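Local coordinates for protein tryptophan synthase alpha chain (Chlamydia trachomatis, PDB 6V82) that probably catalyses the aldol cleavage of indoleglycerol phosphate to indole and glyceraldehyde 3-phosphate, as part of the last step of tryptophan biosynthesis, at residues A[124-129]-A[158-163]; A[147-152]-A[169-174]. All coordinates share one frame; numbering follows the deposited sequence.

Contact 1: residues A[124-129]-A[158-163]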
loop_
_atom_site.group_PDB
_atom_site.type_symbol
_atom_site.label_atom_id
_atom_site.label_comp_id
_atom_site.label_asym_id
_atom_site.label_seq_id
_atom_site.Cartn_x
_atom_site.Cartn_y
_atom_site.Cartn_z
ATOM N N ASP A 124 -15.506 -7.608 37.418
ATOM C CA ASP A 124 -16.099 -6.995 36.232
ATOM C C ASP A 124 -17.615 -7.166 36.175
ATOM O O ASP A 124 -18.201 -7.049 35.093
ATOM C CB ASP A 124 -15.456 -7.545 34.950
ATOM C CG ASP A 124 -15.627 -9.056 34.803
ATOM O OD1 ASP A 124 -15.793 -9.754 35.840
ATOM O OD2 ASP A 124 -15.600 -9.544 33.649
ATOM N N LEU A 125 -18.267 -7.432 37.311
ATOM C CA LEU A 125 -19.730 -7.454 37.387
ATOM C C LEU A 125 -20.191 -6.369 38.346
ATOM O O LEU A 125 -20.316 -6.612 39.554
ATOM C CB LEU A 125 -20.250 -8.818 37.834
ATOM C CG LEU A 125 -21.778 -8.943 37.857
ATOM C CD1 LEU A 125 -22.360 -8.848 36.459
ATOM C CD2 LEU A 125 -22.194 -10.235 38.528
ATOM N N PRO A 126 -20.451 -5.159 37.861
ATOM C CA PRO A 126 -20.943 -4.105 38.756
ATOM C C PRO A 126 -22.396 -4.333 39.166
ATOM O O PRO A 126 -23.185 -4.951 38.446
ATOM C CB PRO A 126 -20.792 -2.830 37.913
ATOM C CG PRO A 126 -20.855 -3.307 36.504
ATOM C CD PRO A 126 -20.211 -4.665 36.492
ATOM N N ALA A 127 -22.739 -3.828 40.350
ATOM C CA ALA A 127 -24.122 -3.837 40.801
ATOM C C ALA A 127 -24.994 -3.119 39.779
ATOM O O ALA A 127 -24.541 -2.177 39.126
ATOM C CB ALA A 127 -24.257 -3.157 42.162
ATOM N N PRO A 128 -26.239 -3.546 39.604
ATOM C CA PRO A 128 -27.058 -2.971 38.531
ATOM C C PRO A 128 -27.283 -1.483 38.743
ATOM O O PRO A 128 -27.299 -0.983 39.871
ATOM C CB PRO A 128 -28.366 -3.764 38.614
ATOM C CG PRO A 128 -27.996 -5.041 39.309
ATOM C CD PRO A 128 -26.929 -4.646 40.295
ATOM N N LEU A 129 -27.445 -0.768 37.629
ATOM C CA LEU A 129 -27.543 0.683 37.709
ATOM C C LEU A 129 -28.953 1.141 38.071
ATOM O O LEU A 129 -29.114 2.018 38.927
ATOM C CB LEU A 129 -27.082 1.308 36.393
ATOM C CG LEU A 129 -26.822 2.815 36.431
ATOM C CD1 LEU A 129 -26.240 3.241 37.776
ATOM C CD2 LEU A 129 -25.889 3.216 35.293
ATOM N N PRO A 158 -25.399 7.747 43.523
ATOM C CA PRO A 158 -26.403 7.314 44.510
ATOM C C PRO A 158 -27.239 6.129 44.046
ATOM O O PRO A 158 -27.665 5.323 44.882
ATOM C CB PRO A 158 -27.258 8.574 44.712
ATOM C CG PRO A 158 -26.869 9.521 43.586
ATOM C CD PRO A 158 -25.455 9.193 43.263
ATOM N N GLU A 159 -27.470 5.998 42.732
ATOM C CA GLU A 159 -28.194 4.851 42.181
ATOM C C GLU A 159 -27.499 3.534 42.514
ATOM O O GLU A 159 -28.159 2.516 42.768
ATOM C CB GLU A 159 -28.332 4.995 40.662
ATOM C CG GLU A 159 -29.419 5.939 40.189
ATOM C CD GLU A 159 -29.148 7.383 40.550
ATOM O OE1 GLU A 159 -28.017 7.855 40.310
ATOM O OE2 GLU A 159 -30.068 8.043 41.078
ATOM N N ARG A 160 -26.165 3.525 42.471
ATOM C CA ARG A 160 -25.417 2.357 42.921
ATOM C C ARG A 160 -25.586 2.168 44.419
ATOM O O ARG A 160 -26.012 1.101 44.874
ATOM C CB ARG A 160 -23.934 2.509 42.584
ATOM C CG ARG A 160 -23.618 3.476 41.472
ATOM C CD ARG A 160 -23.651 2.753 40.176
ATOM N NE ARG A 160 -23.058 1.439 40.350
ATOM C CZ ARG A 160 -22.995 0.536 39.390
ATOM N NH1 ARG A 160 -22.433 -0.637 39.635
ATOM N NH2 ARG A 160 -23.491 0.813 38.188
ATOM N N MET A 161 -25.251 3.214 45.191
ATOM C CA MET A 161 -25.329 3.207 46.650
ATOM C C MET A 161 -26.529 2.432 47.165
ATOM O O MET A 161 -26.411 1.619 48.087
ATOM C CB MET A 161 -25.381 4.647 47.160
ATOM C CG MET A 161 -24.087 5.402 46.998
ATOM S SD MET A 161 -22.747 4.535 47.836
ATOM C CE MET A 161 -21.979 5.885 48.739
ATOM N N SER A 162 -27.697 2.675 46.565
ATOM C CA SER A 162 -28.887 1.896 46.879
ATOM C C SER A 162 -28.690 0.432 46.522
ATOM O O SER A 162 -28.768 -0.448 47.385
ATOM C CB SER A 162 -30.094 2.457 46.134
ATOM O OG SER A 162 -30.201 3.847 46.341
ATOM N N LEU A 163 -28.443 0.147 45.239
ATOM C CA LEU A 163 -28.352 -1.249 44.826
ATOM C C LEU A 163 -27.076 -1.908 45.328
ATOM O O LEU A 163 -27.080 -3.114 45.601
ATOM C CB LEU A 163 -28.458 -1.374 43.309
ATOM C CG LEU A 163 -29.864 -1.744 42.825
ATOM C CD1 LEU A 163 -29.782 -2.379 41.467
ATOM C CD2 LEU A 163 -30.585 -2.678 43.795
#
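Arg160 reaches from the first turn of helix 158-167 across the loop 124-129 and lays its guanidinium against Ala127. Its CB does not itself aim at the loop. The first torsion is nearly eclipsed (chi1 -22°), an unfavourable setting for CG, and bends at chi2 and chi3 turn CD and NE toward the loop. Arg160 CD meets Leu129 CD1 at 3.6 Å. Further out, Arg160 CZ sits 3.1 Å from Ala127 O, and that oxygen stands over one face of the guanidinium. Arg160 NH1 comes closest, 2.7 Å from Ala127 O, but the angle is too poor for a hydrogen bond; any attraction is probably electrostatic, with the oxygen over the face of the cation. At the rim Arg160 NH1 presses on Pro126 CB at 3.2 Å, near the guanidinium plane, while NH2 approaches Leu129 CD1.

In the TIM barrel, the loop leaves strand 119-122 and the helix follows strand 147-153, so the contact joins two successive beta-alpha connections at the C-terminal ends of the strands. Another protein chain of the assembly packs on Leu125, Pro126, Leu129 and Arg160, consistent with the alpha-beta interface of tryptophan synthase.

One turn along the helix, Leu163 packs against Pro128. Its CD1 lies 3.3 Å from Pro128 O and 3.5 Å from Pro128 CB, the two side chains crossing at about a right angle; Tyr167 of the same helix also touches this proline. On the more exposed flank, Glu159 offers its CB to Leu129 O at 3.5 Å, while its carboxylate leads away and OE1 has a weak hydrogen bond with Thr157 OG1.

Contact 2: residues A[147-152]-A[169-174]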
loop_
_atom_site.group_PDB
_atom_site.type_symbol
_atom_site.label_atom_id
_atom_site.label_comp_id
_atom_site.label_asym_id
_atom_site.label_seq_id
_atom_site.Cartn_x
_atom_site.Cartn_y
_atom_site.Cartn_z
ATOM N N ASP A 147 -21.353 -14.385 50.483
ATOM C CA ASP A 147 -21.357 -12.932 50.605
ATOM C C ASP A 147 -20.834 -12.298 49.324
ATOM O O ASP A 147 -19.668 -12.525 48.969
ATOM C CB ASP A 147 -20.501 -12.482 51.774
ATOM C CG ASP A 147 -21.132 -12.789 53.108
ATOM O OD1 ASP A 147 -22.347 -13.078 53.129
ATOM O OD2 ASP A 147 -20.413 -12.735 54.129
ATOM N N PRO A 148 -21.634 -11.503 48.614
ATOM C CA PRO A 148 -21.101 -10.743 47.475
ATOM C C PRO A 148 -20.243 -9.584 47.969
ATOM O O PRO A 148 -20.710 -8.721 48.719
ATOM C CB PRO A 148 -22.360 -10.252 46.750
ATOM C CG PRO A 148 -23.521 -10.958 47.407
ATOM C CD PRO A 148 -23.078 -11.290 48.790
ATOM N N ILE A 149 -18.979 -9.572 47.551
ATOM C CA ILE A 149 -18.004 -8.575 47.984
ATOM C C ILE A 149 -17.892 -7.531 46.882
ATOM O O ILE A 149 -17.323 -7.796 45.817
ATOM C CB ILE A 149 -16.641 -9.209 48.281
ATOM C CG1 ILE A 149 -16.798 -10.428 49.177
ATOM C CG2 ILE A 149 -15.749 -8.214 48.974
ATOM C CD1 ILE A 149 -17.376 -10.103 50.544
ATOM N N LEU A 150 -18.420 -6.338 47.131
ATOM C CA LEU A 150 -18.537 -5.324 46.093
ATOM C C LEU A 150 -17.487 -4.240 46.300
ATOM O O LEU A 150 -16.866 -4.150 47.358
ATOM C CB LEU A 150 -19.946 -4.725 46.093
ATOM C CG LEU A 150 -21.007 -5.428 45.240
ATOM C CD1 LEU A 150 -21.029 -6.926 45.465
ATOM C CD2 LEU A 150 -22.379 -4.839 45.519
ATOM N N LEU A 151 -17.279 -3.427 45.260
ATOM C CA LEU A 151 -16.274 -2.366 45.250
ATOM C C LEU A 151 -16.939 -1.022 44.970
ATOM O O LEU A 151 -17.722 -0.899 44.022
ATOM C CB LEU A 151 -15.191 -2.625 44.196
ATOM C CG LEU A 151 -14.124 -3.701 44.430
ATOM C CD1 LEU A 151 -14.601 -5.078 44.029
ATOM C CD2 LEU A 151 -12.874 -3.334 43.648
ATOM N N ILE A 152 -16.631 -0.014 45.788
ATOM C CA ILE A 152 -17.193 1.313 45.593
ATOM C C ILE A 152 -16.066 2.327 45.499
ATOM O O ILE A 152 -14.960 2.123 46.000
ATOM C CB ILE A 152 -18.183 1.724 46.701
ATOM C CG1 ILE A 152 -17.487 1.787 48.051
ATOM C CG2 ILE A 152 -19.343 0.752 46.768
ATOM C CD1 ILE A 152 -18.454 1.693 49.202
ATOM N N ARG A 169 -22.523 -7.761 51.231
ATOM C CA ARG A 169 -22.465 -8.483 52.496
ATOM C C ARG A 169 -21.005 -8.631 52.899
ATOM O O ARG A 169 -20.098 -8.513 52.072
ATOM C CB ARG A 169 -23.108 -9.883 52.413
ATOM C CG ARG A 169 -24.556 -9.931 51.944
ATOM C CD ARG A 169 -25.499 -9.347 52.978
ATOM N NE ARG A 169 -26.887 -9.616 52.632
ATOM C CZ ARG A 169 -27.653 -8.800 51.914
ATOM N NH1 ARG A 169 -27.163 -7.649 51.467
ATOM N NH2 ARG A 169 -28.910 -9.140 51.645
ATOM N N GLY A 170 -20.782 -8.911 54.178
ATOM C CA GLY A 170 -19.432 -9.115 54.668
ATOM C C GLY A 170 -18.637 -7.837 54.882
ATOM O O GLY A 170 -18.514 -7.358 56.016
ATOM N N PHE A 171 -18.071 -7.295 53.802
ATOM C CA PHE A 171 -17.363 -6.023 53.848
ATOM C C PHE A 171 -17.336 -5.460 52.436
ATOM O O PHE A 171 -17.597 -6.168 51.460
ATOM C CB PHE A 171 -15.948 -6.177 54.405
ATOM C CG PHE A 171 -15.028 -6.942 53.497
ATOM C CD1 PHE A 171 -14.150 -6.278 52.658
ATOM C CD2 PHE A 171 -15.056 -8.329 53.471
ATOM C CE1 PHE A 171 -13.304 -6.980 51.811
ATOM C CE2 PHE A 171 -14.213 -9.040 52.626
ATOM C CZ PHE A 171 -13.335 -8.359 51.795
ATOM N N LEU A 172 -17.020 -4.172 52.344
ATOM C CA LEU A 172 -16.935 -3.454 51.079
ATOM C C LEU A 172 -15.498 -3.052 50.816
ATOM O O LEU A 172 -14.822 -2.518 51.703
ATOM C CB LEU A 172 -17.803 -2.202 51.084
ATOM C CG LEU A 172 -19.234 -2.379 50.616
ATOM C CD1 LEU A 172 -19.987 -1.087 50.864
ATOM C CD2 LEU A 172 -19.256 -2.746 49.144
ATOM N N TYR A 173 -15.038 -3.303 49.603
ATOM C CA TYR A 173 -13.794 -2.714 49.156
ATOM C C TYR A 173 -14.040 -1.281 48.708
ATOM O O TYR A 173 -15.081 -0.957 48.129
ATOM C CB TYR A 173 -13.200 -3.514 48.011
ATOM C CG TYR A 173 -12.426 -4.737 48.416
ATOM C CD1 TYR A 173 -11.344 -4.640 49.271
ATOM C CD2 TYR A 173 -12.742 -5.983 47.891
ATOM C CE1 TYR A 173 -10.616 -5.755 49.620
ATOM C CE2 TYR A 173 -12.018 -7.101 48.226
ATOM C CZ TYR A 173 -10.954 -6.982 49.094
ATOM O OH TYR A 173 -10.226 -8.096 49.442
ATOM N N TYR A 174 -13.061 -0.425 48.975
ATOM C CA TYR A 174 -13.131 0.988 48.647
ATOM C C TYR A 174 -11.878 1.370 47.877
ATOM O O TYR A 174 -10.768 1.030 48.295
ATOM C CB TYR A 174 -13.263 1.826 49.916
ATOM C CG TYR A 174 -13.600 3.253 49.641
ATOM C CD1 TYR A 174 -12.595 4.192 49.461
ATOM C CD2 TYR A 174 -14.920 3.667 49.543
ATOM C CE1 TYR A 174 -12.888 5.506 49.198
ATOM C CE2 TYR A 174 -15.231 4.990 49.279
ATOM C CZ TYR A 174 -14.204 5.908 49.108
ATOM O OH TYR A 174 -14.477 7.234 48.841
HETATM O O HOH W 1 -19.737 -6.299 49.538
#
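Leu151 pairs with Tyr173 and Ile152 with Tyr174 in parallel register; the two segments come together again at Pro148 and Arg169, and part between these levels. Tyr173 sits between two backbone bonds: its N donates to Leu150 O (3.0 Å) and its O accepts from Ile152 N. Toward the start of both segments, Arg169 N donates to Pro148 O at 3.2 Å. Where the backbones part, a water bridges them, accepting from Leu150 N (2.7 Å) and lying 2.9 Å from Phe171 O and also close to Pro148 O.

Apolar packing is centred on Ile149. With CG2 anti to the backbone N, the methyl lies over a face of the Phe171 ring, 4.0 Å from its centroid and displaced toward CZ, a CH-pi contact. The same CG2 reaches Tyr173 CD2 obliquely, and Phe171 CE1 in turn lies over the centre of the Tyr173 ring. On the other face of the sheet, Ile152 CG1 touches Tyr174 CD2 at 3.5 Å, and Ile152 CD1 meets Leu172 CD1 at 3.6 Å, both crossing at about a right angle.

Charge plays little direct part: Asp147 OD1 rests on Arg169 CB at 3.4 Å, while Arg169 NH1 bonds to Glu166 O.

Tyr173 points into the barrel, where its OH is hydrogen-bonded to Glu44, the predicted proton acceptor. Ile152, Leu172 and Tyr174 face helix 187-198, Pro148 packs against helix 136-144, Phe171 and Ile149 meet Leu4 of helix 4-7, and strand 202-205 flanks the pair beyond 169-174.

How the contacts relate
The segments alternate along the chain: 124-129, 147-152, 158-163, 169-174. Strand 147-153, helix 158-167 and strand 172-175 form one beta-alpha-beta unit of the TIM barrel; contact 2 pairs its two strands, and contact 1 ties the start of its helix to the loop after the preceding strand, 119-122. Their centres are 12 Å apart, and they touch where Ala127 CB packs against Leu150 CD2 at 4.2 Å. Contact 2 is buried, about 9 Å from the centre of the chain, and borders the predicted active site through Tyr173; contact 1 lies about 19 Å out, beside another protein chain. One unit thus spans from barrel interior to subunit interface.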